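PDB 5X5H: cystathionine beta-lyases/cystathionine gamma-synthases from Corynebacterium glutamicum, which probably catalyses the pyridoxal-phosphate-dependent joining of O-succinyl-L-homoserine and L-cysteine into L,L-cystathionine, with release of succinate, in methionine biosynthesis. Local coordinates for residues 159-164 and 295-300; 318-323 and 381-386; 323-328 and 376-381. All coordinates share one frame; numbering follows the deposited sequence.

Interaction 1: residues 159-164 and 295-300; sequences ITDIEA and AAKQMK
Gln298 meets the backbone of Thr160 and Ile162 with both ends of its carboxamide, a worked example of how one amide can read a peptide chain. NE2 donates to Thr160 O at 2.8 Å, nearly straight at the hydrogen and with the oxygen close to the amide plane. OE1 accepts from Ile162 N at 3.0 Å on a lone pair in its carbonyl plane. CG of Gln298 sits between the backbone N and the carbonyl carbon (chi1 67°), and beyond it the chain runs extended to the loop.

The charged contact is a salt bridge: Lys297 NZ approaches Asp161 OD2 from above the carboxylate plane at 2.8 Å, the two side chains crossing at about a right angle. Water 1 donates to both Asp161 OD1 and Gln298 OE1, and accepts from Glu163 N.

The apolar part rests on Ile159, whose CD1 lies 4.1 Å from Ala295 CB while its CG2 lies by Gln298 NE2.

Asp161 OD1 also accepts from Ala164 N, making Asp161 the N-cap of helix 162-167. The whole is a capped helix start in the PLP-binding fold of the trans-sulfuration enzymes, held by the last turn of helix 292-298.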
ATOM      1  N   ILE A 159      30.611  -0.992  23.996  1.00 14.95           N
ATOM      2  CA  ILE A 159      31.163  -0.066  23.070  1.00 14.76           C
ATOM      3  C   ILE A 159      32.513  -0.521  22.504  1.00 16.41           C
ATOM      4  O   ILE A 159      33.401  -0.931  23.308  1.00 18.79           O
ATOM      5  CB  ILE A 159      31.369   1.352  23.673  1.00 15.76           C
ATOM      6  CG1 ILE A 159      30.091   1.876  24.316  1.00 15.57           C
ATOM      7  CG2 ILE A 159      32.066   2.350  22.749  1.00 16.38           C
ATOM      8  CD1 ILE A 159      28.966   2.076  23.274  1.00 15.60           C
ATOM      9  N   THR A 160      32.718  -0.493  21.221  1.00 15.50           N
ATOM     10  CA  THR A 160      33.974  -0.825  20.588  1.00 15.15           C
ATOM     11  C   THR A 160      34.547   0.372  19.965  1.00 17.95           C
ATOM     12  O   THR A 160      33.831   1.142  19.262  1.00 16.20           O
ATOM     13  CB  THR A 160      33.708  -1.873  19.488  1.00 16.08           C
ATOM     14  OG1 THR A 160      33.290  -3.082  20.095  1.00 19.59           O
ATOM     15  CG2 THR A 160      34.952  -2.234  18.689  1.00 17.75           C
ATOM     16  N   ASP A 161      35.878   0.574  20.028  1.00 16.12           N
ATOM     17  CA  ASP A 161      36.570   1.647  19.412  1.00 14.86           C
ATOM     18  C   ASP A 161      36.790   1.314  17.942  1.00 16.82           C
ATOM     19  O   ASP A 161      37.669   0.532  17.572  1.00 16.56           O
ATOM     20  CB  ASP A 161      37.939   1.864  20.138  1.00 15.96           C
ATOM     21  CG  ASP A 161      38.663   3.068  19.682  1.00 20.27           C
ATOM     22  OD1 ASP A 161      38.609   3.509  18.522  1.00 20.67           O
ATOM     23  OD2 ASP A 161      39.480   3.613  20.569  1.00 23.47           O
ATOM     24  N   ILE A 162      35.891   1.895  17.106  1.00 15.84           N
ATOM     25  CA  ILE A 162      35.888   1.488  15.679  1.00 17.65           C
ATOM     26  C   ILE A 162      37.251   1.777  14.997  1.00 15.72           C
ATOM     27  O   ILE A 162      37.750   0.917  14.267  1.00 16.81           O
ATOM     28  CB  ILE A 162      34.737   2.191  14.937  1.00 15.98           C
ATOM     29  CG1 ILE A 162      33.394   1.722  15.465  1.00 16.64           C
ATOM     30  CG2 ILE A 162      34.782   1.865  13.443  1.00 16.63           C
ATOM     31  CD1 ILE A 162      32.227   2.636  15.146  1.00 16.13           C
ATOM     32  N   GLU A 163      37.791   2.956  15.209  1.00 17.30           N
ATOM     33  CA  GLU A 163      39.029   3.400  14.534  1.00 18.31           C
ATOM     34  C   GLU A 163      40.144   2.457  14.988  1.00 17.80           C
ATOM     35  O   GLU A 163      40.971   2.035  14.181  1.00 17.76           O
ATOM     36  CB  GLU A 163      39.311   4.861  14.873  1.00 23.89           C
ATOM     37  CG  GLU A 163      40.527   5.379  14.102  1.00 29.77           C
ATOM     38  CD  GLU A 163      40.831   6.837  14.392  1.00 37.94           C
ATOM     39  OE1 GLU A 163      40.002   7.546  15.002  1.00 43.39           O
ATOM     40  OE2 GLU A 163      41.875   7.292  13.934  1.00 45.10           O
ATOM     41  N   ALA A 164      40.190   2.118  16.277  1.00 17.40           N
ATOM     42  CA  ALA A 164      41.225   1.269  16.736  1.00 17.36           C
ATOM     43  C   ALA A 164      41.181  -0.134  16.164  1.00 18.66           C
ATOM     44  O   ALA A 164      42.203  -0.702  15.824  1.00 19.39           O
ATOM     45  CB  ALA A 164      41.233   1.170  18.235  1.00 17.60           C
ATOM     46  N   ALA A 295      32.622   6.025  23.467  1.00 16.23           N
ATOM     47  CA  ALA A 295      31.365   6.391  22.847  1.00 17.11           C
ATOM     48  C   ALA A 295      31.282   7.856  22.581  1.00 18.14           C
ATOM     49  O   ALA A 295      30.763   8.288  21.584  1.00 18.35           O
ATOM     50  CB  ALA A 295      30.212   5.989  23.729  1.00 14.65           C
ATOM     51  N   ALA A 296      31.766   8.711  23.529  1.00 16.46           N
ATOM     52  CA  ALA A 296      31.630  10.136  23.401  1.00 18.21           C
ATOM     53  C   ALA A 296      32.503  10.622  22.254  1.00 19.89           C
ATOM     54  O   ALA A 296      32.134  11.626  21.712  1.00 20.79           O
ATOM     55  CB  ALA A 296      32.052  10.743  24.747  1.00 18.67           C
ATOM     56  N   LYS A 297      33.567   9.926  21.884  1.00 17.55           N
ATOM     57  CA  LYS A 297      34.374  10.341  20.722  1.00 21.11           C
ATOM     58  C   LYS A 297      33.756   9.978  19.408  1.00 20.11           C
ATOM     59  O   LYS A 297      33.896  10.745  18.465  1.00 25.86           O
ATOM     60  CB  LYS A 297      35.839   9.935  20.773  1.00 28.03           C
ATOM     61  CG  LYS A 297      36.183   8.500  20.873  1.00 32.09           C
ATOM     62  CD  LYS A 297      37.712   8.302  20.725  1.00 38.65           C
ATOM     63  CE  LYS A 297      38.050   6.871  20.350  1.00 38.48           C
ATOM     64  NZ  LYS A 297      39.336   6.405  20.966  1.00 38.21           N
ATOM     65  N   GLN A 298      33.038   8.866  19.337  1.00 16.17           N
ATOM     66  CA  GLN A 298      32.631   8.361  18.031  1.00 17.84           C
ATOM     67  C   GLN A 298      31.119   8.512  17.837  1.00 18.34           C
ATOM     68  O   GLN A 298      30.674   8.272  16.683  1.00 18.99           O
ATOM     69  CB  GLN A 298      33.076   6.930  17.833  1.00 17.70           C
ATOM     70  CG  GLN A 298      32.490   5.880  18.655  1.00 18.47           C
ATOM     71  CD  GLN A 298      33.123   4.486  18.522  1.00 15.14           C
ATOM     72  OE1 GLN A 298      34.265   4.309  18.007  1.00 17.44           O
ATOM     73  NE2 GLN A 298      32.427   3.521  19.049  1.00 17.50           N
ATOM     74  N   MET A 299      30.313   8.879  18.841  1.00 15.38           N
ATOM     75  CA  MET A 299      28.874   9.000  18.729  1.00 13.73           C
ATOM     76  C   MET A 299      28.480  10.464  18.989  1.00 15.57           C
ATOM     77  O   MET A 299      28.986  11.105  19.975  1.00 17.26           O
ATOM     78  CB  MET A 299      28.161   8.164  19.719  1.00 15.51           C
ATOM     79  CG  MET A 299      28.455   6.652  19.667  1.00 15.34           C
ATOM     80  SD  MET A 299      27.562   5.641  20.830  1.00 16.17           S
ATOM     81  CE  MET A 299      25.881   5.790  20.126  1.00 17.04           C
ATOM     82  N   LYS A 300      27.542  11.042  18.210  1.00 13.94           N
ATOM     83  CA  LYS A 300      27.066  12.356  18.412  1.00 13.49           C
ATOM     84  C   LYS A 300      26.240  12.492  19.670  1.00 15.01           C
ATOM     85  O   LYS A 300      26.313  13.524  20.372  1.00 16.33           O
ATOM     86  CB  LYS A 300      26.189  12.784  17.218  1.00 15.21           C
ATOM     87  CG  LYS A 300      25.580  14.175  17.232  1.00 20.78           C
ATOM     88  CD  LYS A 300      24.618  14.473  16.069  1.00 24.02           C
ATOM     89  CE  LYS A 300      24.444  15.992  16.023  1.00 32.32           C
ATOM     90  NZ  LYS A 300      23.352  16.288  15.070  1.00 38.60           N
TER
HETATM   91  O   HOH W   1      36.800   5.050  17.165  1.00 20.92           O
HETATM   92  O   HOH W   2      40.840   5.307  18.415  1.00 36.27           O

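Interaction 2: residues 318-323 and 381-386; sequences KKFCTS and QALNNL
Lys319 and Ser323, one turn apart near the C-terminal end of helix 313-323, face the C-terminal end of helix 372-384. The backbones come closest at Ser323 and Ala382, whose CA atoms are 5.0 Å apart, and are wider at Lys319 and Leu386. Past residue 384 the second segment leaves the helix, bringing Asn385 and Leu386 against the first.

Two side chains reach main-chain oxygens across this gap. Lys319 NZ donates to Asn385 O at 2.8 Å; its CG stands anti to the backbone N (chi1 -179°), while a bend at chi2 turns CD from a fully extended course. Gln381 NE2 gives a bond to Ser323 O at 2.9 Å, tilted from the carbonyl plane, and water 3 joins that oxygen to Gln381 OE1.

Between them, Asn385 ND2 donates to Ser323 OG at 3.1 Å, with the hydroxyl in the amide plane. That hydroxyl itself donates to Lys319 O at 2.6 Å, so a chain of two bonds runs from the asparagine to the preceding helical turn. Thr322 OG1 reaches the same carbonyl from the opposite face.

Apolar contact centres on Phe320. Its CE1 approaches Ala382 CB at 3.6 Å, and Leu383 CD2 comes obliquely to the same ring, 3.7 Å from CE1. Leu386 CD2 packs on Lys319 CG, 3.7 Å away. Phe310 of strand 305-310 meets the Phe320 ring as well. The contact joins the C-terminal ends of two helices beside the smaller, C-terminal sheet of this PLP-enzyme fold.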
ATOM      1  N   LYS A 318      11.184  -9.756  35.180  1.00 18.98           N
ATOM      2  CA  LYS A 318       9.964 -10.146  34.549  1.00 19.18           C
ATOM      3  C   LYS A 318       8.773  -9.443  35.034  1.00 20.17           C
ATOM      4  O   LYS A 318       7.870  -9.093  34.264  1.00 20.54           O
ATOM      5  CB  LYS A 318       9.767 -11.673  34.590  1.00 22.29           C
ATOM      6  CG  LYS A 318      10.788 -12.403  33.837  1.00 22.38           C
ATOM      7  CD  LYS A 318      10.492 -13.916  33.975  1.00 28.53           C
ATOM      8  CE  LYS A 318       9.576 -14.304  32.840  1.00 31.93           C
ATOM      9  NZ  LYS A 318       9.340 -15.814  32.846  1.00 36.88           N
ATOM     10  N   LYS A 319       8.699  -9.156  36.347  1.00 20.17           N
ATOM     11  CA  LYS A 319       7.574  -8.402  36.884  1.00 20.81           C
ATOM     12  C   LYS A 319       7.567  -6.921  36.319  1.00 19.44           C
ATOM     13  O   LYS A 319       6.473  -6.340  36.068  1.00 21.36           O
ATOM     14  CB  LYS A 319       7.637  -8.394  38.435  1.00 24.92           C
ATOM     15  CG  LYS A 319       6.507  -7.662  39.121  1.00 28.67           C
ATOM     16  CD  LYS A 319       5.153  -8.208  38.705  1.00 29.81           C
ATOM     17  CE  LYS A 319       3.938  -7.644  39.464  1.00 38.65           C
ATOM     18  NZ  LYS A 319       4.108  -7.244  40.916  1.00 41.17           N
ATOM     19  N   PHE A 320       8.802  -6.383  36.188  1.00 18.98           N
ATOM     20  CA  PHE A 320       8.922  -5.008  35.597  1.00 19.03           C
ATOM     21  C   PHE A 320       8.341  -5.059  34.159  1.00 17.48           C
ATOM     22  O   PHE A 320       7.561  -4.172  33.802  1.00 19.21           O
ATOM     23  CB  PHE A 320      10.296  -4.545  35.605  1.00 17.75           C
ATOM     24  CG  PHE A 320      10.454  -3.142  35.069  1.00 17.70           C
ATOM     25  CD1 PHE A 320      10.119  -2.031  35.833  1.00 18.54           C
ATOM     26  CD2 PHE A 320      10.925  -2.990  33.789  1.00 16.42           C
ATOM     27  CE1 PHE A 320      10.361  -0.713  35.324  1.00 20.10           C
ATOM     28  CE2 PHE A 320      11.122  -1.697  33.269  1.00 17.94           C
ATOM     29  CZ  PHE A 320      10.802  -0.565  34.016  1.00 17.26           C
ATOM     30  N   CYS A 321       8.699  -6.112  33.452  1.00 18.48           N
ATOM     31  CA  CYS A 321       8.184  -6.296  32.094  1.00 19.27           C
ATOM     32  C   CYS A 321       6.675  -6.310  31.998  1.00 20.86           C
ATOM     33  O   CYS A 321       6.114  -5.790  30.979  1.00 20.08           O
ATOM     34  CB  CYS A 321       8.829  -7.507  31.409  1.00 17.61           C
ATOM     35  SG  CYS A 321      10.478  -7.340  30.930  1.00 19.99           S
ATOM     36  N   THR A 322       5.962  -6.888  32.951  1.00 18.11           N
ATOM     37  CA  THR A 322       4.526  -6.961  32.896  1.00 18.76           C
ATOM     38  C   THR A 322       3.783  -5.851  33.659  1.00 19.62           C
ATOM     39  O   THR A 322       2.537  -5.781  33.677  1.00 22.11           O
ATOM     40  CB  THR A 322       3.975  -8.325  33.402  1.00 21.06           C
ATOM     41  OG1 THR A 322       4.383  -8.451  34.776  1.00 24.71           O
ATOM     42  CG2 THR A 322       4.602  -9.460  32.617  1.00 22.20           C
ATOM     43  N   SER A 323       4.524  -4.891  34.233  1.00 18.09           N
ATOM     44  CA  SER A 323       3.954  -3.820  35.035  1.00 18.51           C
ATOM     45  C   SER A 323       3.791  -2.472  34.310  1.00 18.33           C
ATOM     46  O   SER A 323       3.079  -1.597  34.751  1.00 18.91           O
ATOM     47  CB  SER A 323       4.774  -3.566  36.250  1.00 18.28           C
ATOM     48  OG  SER A 323       4.704  -4.722  37.079  1.00 22.20           O
ATOM     49  N   GLN A 381       5.902   3.970  38.377  1.00 17.86           N
ATOM     50  CA  GLN A 381       4.843   3.097  38.858  1.00 17.25           C
ATOM     51  C   GLN A 381       5.189   1.631  38.704  1.00 21.59           C
ATOM     52  O   GLN A 381       4.923   0.780  39.598  1.00 23.08           O
ATOM     53  CB  GLN A 381       3.467   3.483  38.319  1.00 19.50           C
ATOM     54  CG  GLN A 381       3.295   3.146  36.807  1.00 17.67           C
ATOM     55  CD  GLN A 381       2.940   1.750  36.533  1.00 21.71           C
ATOM     56  OE1 GLN A 381       2.321   1.076  37.386  1.00 24.37           O
ATOM     57  NE2 GLN A 381       3.290   1.220  35.338  1.00 20.63           N
ATOM     58  N   ALA A 382       5.915   1.280  37.643  1.00 18.41           N
ATOM     59  CA  ALA A 382       6.281  -0.099  37.451  1.00 17.98           C
ATOM     60  C   ALA A 382       7.307  -0.529  38.476  1.00 17.52           C
ATOM     61  O   ALA A 382       7.200  -1.651  39.045  1.00 19.53           O
ATOM     62  CB  ALA A 382       6.840  -0.318  36.049  1.00 18.24           C
ATOM     63  N   LEU A 383       8.264   0.322  38.835  1.00 18.17           N
ATOM     64  CA  LEU A 383       9.295   0.066  39.821  1.00 19.63           C
ATOM     65  C   LEU A 383       8.525  -0.096  41.157  1.00 24.73           C
ATOM     66  O   LEU A 383       8.921  -0.937  41.937  1.00 25.16           O
ATOM     67  CB  LEU A 383      10.343   1.111  39.974  1.00 18.58           C
ATOM     68  CG  LEU A 383      11.302   1.230  38.771  1.00 20.42           C
ATOM     69  CD1 LEU A 383      12.155   2.460  39.000  1.00 20.45           C
ATOM     70  CD2 LEU A 383      12.129   0.004  38.535  1.00 19.75           C
ATOM     71  N   ASN A 384       7.530   0.743  41.412  1.00 20.37           N
ATOM     72  CA  ASN A 384       6.794   0.654  42.708  1.00 24.57           C
ATOM     73  C   ASN A 384       5.961  -0.607  42.818  1.00 26.93           C
ATOM     74  O   ASN A 384       5.745  -1.058  43.982  1.00 32.31           O
ATOM     75  CB  ASN A 384       5.994   1.914  42.978  1.00 23.37           C
ATOM     76  CG  ASN A 384       6.848   3.145  43.305  1.00 21.90           C
ATOM     77  OD1 ASN A 384       8.025   3.060  43.633  1.00 26.57           O
ATOM     78  ND2 ASN A 384       6.315   4.320  43.078  1.00 24.10           N
ATOM     79  N   ASN A 385       5.613  -1.255  41.719  1.00 25.26           N
ATOM     80  CA  ASN A 385       4.881  -2.549  41.632  1.00 25.58           C
ATOM     81  C   ASN A 385       5.749  -3.745  41.971  1.00 29.98           C
ATOM     82  O   ASN A 385       5.253  -4.905  42.014  1.00 32.31           O
ATOM     83  CB  ASN A 385       4.181  -2.798  40.285  1.00 28.92           C
ATOM     84  CG  ASN A 385       2.913  -3.680  40.394  1.00 35.20           C
ATOM     85  OD1 ASN A 385       2.185  -3.621  41.379  1.00 41.93           O
ATOM     86  ND2 ASN A 385       2.646  -4.479  39.364  1.00 31.69           N
ATOM     87  N   LEU A 386       7.023  -3.521  42.265  1.00 27.35           N
ATOM     88  CA  LEU A 386       7.918  -4.622  42.556  1.00 30.62           C
ATOM     89  C   LEU A 386       7.903  -4.937  44.089  1.00 35.30           C
ATOM     90  O   LEU A 386       8.348  -6.009  44.492  1.00 41.21           O
ATOM     91  CB  LEU A 386       9.369  -4.322  42.105  1.00 30.80           C
ATOM     92  CG  LEU A 386       9.669  -4.073  40.578  1.00 32.83           C
ATOM     93  CD1 LEU A 386      11.126  -3.974  40.190  1.00 33.11           C
ATOM     94  CD2 LEU A 386       9.063  -5.094  39.666  1.00 35.61           C
TER
HETATM   95  O   HOH W   3       2.024  -1.728  37.610  1.00 35.39           O

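Interaction 3: residues 323-328 and 376-381; sequences STKLIC and LADVEQ
Asp378 of helix 372-384 meets three successive backbone N-H groups, those of Lys325, Leu326 and Ile327, in the loop between helix 313-323 and strand 328-329. It illustrates how one carboxylate can organise a turn of chain that has no regular structure. OD1 accepts from Lys325 N at 2.7 Å on its syn lone pair, in an almost straight bond (173° at the hydrogen). OD2 takes two donors from the same face of its plane: Leu326 N, from above the carboxylate at 2.9 Å, and Ile327 N, nearly in line with the C-O bond at 3.0 Å. CG of Asp378 lies anti to the backbone N (chi1 -166°), directed from the helix toward the loop.

A further polar contact lies within the helix. Gln381 NE2, besides its bond to Ser323 O, donates to Asp378 OD1 at 3.0 Å from above the carboxylate plane, and so steadies the group that holds the loop. Inside the loop, Thr324 OG1 donates to Ile327 O at 2.8 Å, closing the turn around the carboxylate.

Carbon atoms also crowd OD2: CB of Thr324 and CB of Leu326 each approach it, and Ile327 crosses the acid at a slant, with CG1 near OD2. Ile327 CD1 continues to Val379 CG2 at 3.9 Å, while Leu340 of strand 339-341 packs on Thr324 and Ile327; Leu326 also touches His16 of the third subunit.

With four hydrogen bonds shared equally between its oxygens, the buried carboxylate is well supplied with donors. No cation is among them, yet converging N-H dipoles would be expected to favour the ionised form.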
ATOM      1  N   SER A 323       4.524  -4.891  34.233  1.00 18.09           N
ATOM      2  CA  SER A 323       3.954  -3.820  35.035  1.00 18.51           C
ATOM      3  C   SER A 323       3.791  -2.472  34.310  1.00 18.33           C
ATOM      4  O   SER A 323       3.079  -1.597  34.751  1.00 18.91           O
ATOM      5  CB  SER A 323       4.774  -3.566  36.250  1.00 18.28           C
ATOM      6  OG  SER A 323       4.704  -4.722  37.079  1.00 22.20           O
ATOM      7  N   THR A 324       4.573  -2.294  33.244  1.00 18.47           N
ATOM      8  CA  THR A 324       4.493  -1.037  32.497  1.00 18.16           C
ATOM      9  C   THR A 324       3.169  -0.959  31.771  1.00 18.21           C
ATOM     10  O   THR A 324       2.641  -2.017  31.257  1.00 20.11           O
ATOM     11  CB  THR A 324       5.657  -0.862  31.511  1.00 18.40           C
ATOM     12  OG1 THR A 324       5.749  -2.037  30.678  1.00 19.35           O
ATOM     13  CG2 THR A 324       6.919  -0.647  32.254  1.00 17.58           C
ATOM     14  N   LYS A 325       2.576   0.228  31.649  1.00 16.94           N
ATOM     15  CA  LYS A 325       1.328   0.414  30.983  1.00 18.70           C
ATOM     16  C   LYS A 325       1.395   1.297  29.750  1.00 16.97           C
ATOM     17  O   LYS A 325       0.379   1.412  29.069  1.00 23.91           O
ATOM     18  CB  LYS A 325       0.356   1.042  31.949  1.00 24.92           C
ATOM     19  CG  LYS A 325       0.049   0.150  33.147  1.00 34.52           C
ATOM     20  CD  LYS A 325      -1.009   0.759  34.030  1.00 42.56           C
ATOM     21  CE  LYS A 325      -2.342   1.051  33.320  1.00 51.04           C
ATOM     22  NZ  LYS A 325      -3.016  -0.160  32.724  1.00 54.92           N
ATOM     23  N   LEU A 326       2.504   1.983  29.533  1.00 15.71           N
ATOM     24  CA  LEU A 326       2.702   2.778  28.295  1.00 15.30           C
ATOM     25  C   LEU A 326       3.737   2.120  27.455  1.00 16.91           C
ATOM     26  O   LEU A 326       3.530   1.905  26.254  1.00 18.55           O
ATOM     27  CB  LEU A 326       3.096   4.194  28.709  1.00 16.13           C
ATOM     28  CG  LEU A 326       3.429   5.135  27.583  1.00 18.44           C
ATOM     29  CD1 LEU A 326       2.280   5.253  26.612  1.00 19.77           C
ATOM     30  CD2 LEU A 326       3.692   6.504  28.216  1.00 18.52           C
ATOM     31  N   ILE A 327       4.873   1.752  28.044  1.00 14.04           N
ATOM     32  CA  ILE A 327       5.897   0.982  27.401  1.00 14.06           C
ATOM     33  C   ILE A 327       5.391  -0.416  27.172  1.00 15.78           C
ATOM     34  O   ILE A 327       4.928  -1.064  28.147  1.00 17.59           O
ATOM     35  CB  ILE A 327       7.202   0.957  28.200  1.00 14.53           C
ATOM     36  CG1 ILE A 327       7.655   2.401  28.552  1.00 15.01           C
ATOM     37  CG2 ILE A 327       8.364   0.289  27.500  1.00 14.14           C
ATOM     38  CD1 ILE A 327       8.812   2.459  29.525  1.00 18.01           C
ATOM     39  N   CYS A 328       5.441  -0.898  25.940  1.00 12.89           N
ATOM     40  CA  CYS A 328       4.852  -2.183  25.634  1.00 14.93           C
ATOM     41  C   CYS A 328       5.864  -3.287  25.602  1.00 12.32           C
ATOM     42  O   CYS A 328       6.901  -3.244  25.008  1.00 13.12           O
ATOM     43  CB  CYS A 328       4.213  -2.039  24.243  1.00 14.33           C
ATOM     44  SG  CYS A 328       3.200  -3.484  23.721  1.00 18.24           S
ATOM     45  N   LEU A 376       8.420   8.719  32.378  1.00 13.43           N
ATOM     46  CA  LEU A 376       8.936   8.707  33.808  1.00 14.19           C
ATOM     47  C   LEU A 376       7.849   8.151  34.692  1.00 16.05           C
ATOM     48  O   LEU A 376       8.155   7.303  35.595  1.00 16.48           O
ATOM     49  CB  LEU A 376       9.346  10.083  34.236  1.00 15.38           C
ATOM     50  CG  LEU A 376      10.659  10.573  33.732  1.00 18.35           C
ATOM     51  CD1 LEU A 376      10.817  12.067  33.850  1.00 17.81           C
ATOM     52  CD2 LEU A 376      11.803   9.867  34.466  1.00 20.55           C
ATOM     53  N   ALA A 377       6.623   8.571  34.525  1.00 14.60           N
ATOM     54  CA  ALA A 377       5.538   8.111  35.385  1.00 15.98           C
ATOM     55  C   ALA A 377       5.327   6.637  35.258  1.00 17.92           C
ATOM     56  O   ALA A 377       5.059   5.857  36.225  1.00 17.03           O
ATOM     57  CB  ALA A 377       4.275   8.896  35.146  1.00 16.22           C
ATOM     58  N   ASP A 378       5.423   6.120  34.022  1.00 14.95           N
ATOM     59  CA  ASP A 378       5.219   4.691  33.792  1.00 15.72           C
ATOM     60  C   ASP A 378       6.326   3.859  34.376  1.00 16.20           C
ATOM     61  O   ASP A 378       6.051   2.798  35.046  1.00 16.38           O
ATOM     62  CB  ASP A 378       5.082   4.388  32.283  1.00 15.48           C
ATOM     63  CG  ASP A 378       4.561   3.030  31.987  1.00 18.38           C
ATOM     64  OD1 ASP A 378       3.633   2.532  32.702  1.00 21.19           O
ATOM     65  OD2 ASP A 378       4.999   2.408  30.950  1.00 17.29           O
ATOM     66  N   VAL A 379       7.575   4.259  34.203  1.00 13.82           N
ATOM     67  CA  VAL A 379       8.710   3.583  34.824  1.00 14.56           C
ATOM     68  C   VAL A 379       8.585   3.630  36.339  1.00 18.00           C
ATOM     69  O   VAL A 379       8.835   2.589  36.965  1.00 17.90           O
ATOM     70  CB  VAL A 379      10.086   4.156  34.352  1.00 16.38           C
ATOM     71  CG1 VAL A 379      11.249   3.516  35.088  1.00 17.62           C
ATOM     72  CG2 VAL A 379      10.236   3.963  32.844  1.00 15.81           C
ATOM     73  N   GLU A 380       8.315   4.765  36.894  1.00 16.95           N
ATOM     74  CA  GLU A 380       8.175   4.916  38.391  1.00 16.89           C
ATOM     75  C   GLU A 380       7.099   4.013  38.909  1.00 17.05           C
ATOM     76  O   GLU A 380       7.408   3.204  39.897  1.00 17.60           O
ATOM     77  CB  GLU A 380       7.972   6.361  38.783  1.00 19.09           C
ATOM     78  CG  GLU A 380       7.861   6.598  40.282  1.00 21.73           C
ATOM     79  CD  GLU A 380       7.642   8.084  40.634  1.00 29.39           C
ATOM     80  OE1 GLU A 380       7.010   8.826  39.826  1.00 43.58           O
ATOM     81  OE2 GLU A 380       7.985   8.471  41.751  1.00 39.55           O
ATOM     82  N   GLN A 381       5.902   3.970  38.377  1.00 17.86           N
ATOM     83  CA  GLN A 381       4.843   3.097  38.858  1.00 17.25           C
ATOM     84  C   GLN A 381       5.189   1.631  38.704  1.00 21.59           C
ATOM     85  O   GLN A 381       4.923   0.780  39.598  1.00 23.08           O
ATOM     86  CB  GLN A 381       3.467   3.483  38.319  1.00 19.50           C
ATOM     87  CG  GLN A 381       3.295   3.146  36.807  1.00 17.67           C
ATOM     88  CD  GLN A 381       2.940   1.750  36.533  1.00 21.71           C
ATOM     89  OE1 GLN A 381       2.321   1.076  37.386  1.00 24.37           O
ATOM     90  NE2 GLN A 381       3.290   1.220  35.338  1.00 20.63           N
TER
HETATM   91  O   HOH W   3       2.024  -1.728  37.610  1.00 35.39           O

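In the fold
Interactions 2 and 3 form one continuous piece of structure, their centres 8 Å apart. Both use helix 372-384 and share Ser323, Gln381 and water 3; at the junction, Ala382 CB touches Thr324 CG2 at 3.8 Å. Interaction 3 is nested within the chain loop closed by interaction 2, and the end of helix 313-323 and the segment leading to strand 328-329 lie against helix 372-384 and the residues just after it. Both lie away from the annotated sites, though the Ile327 side chain is about 12 Å from a magnesium ion. Interaction 1 stands apart, 34 and 31 Å from their centres; its Thr160 side chain is about 12 Å from bound PLP, its Ile162 side chain about 8 Å from a magnesium ion.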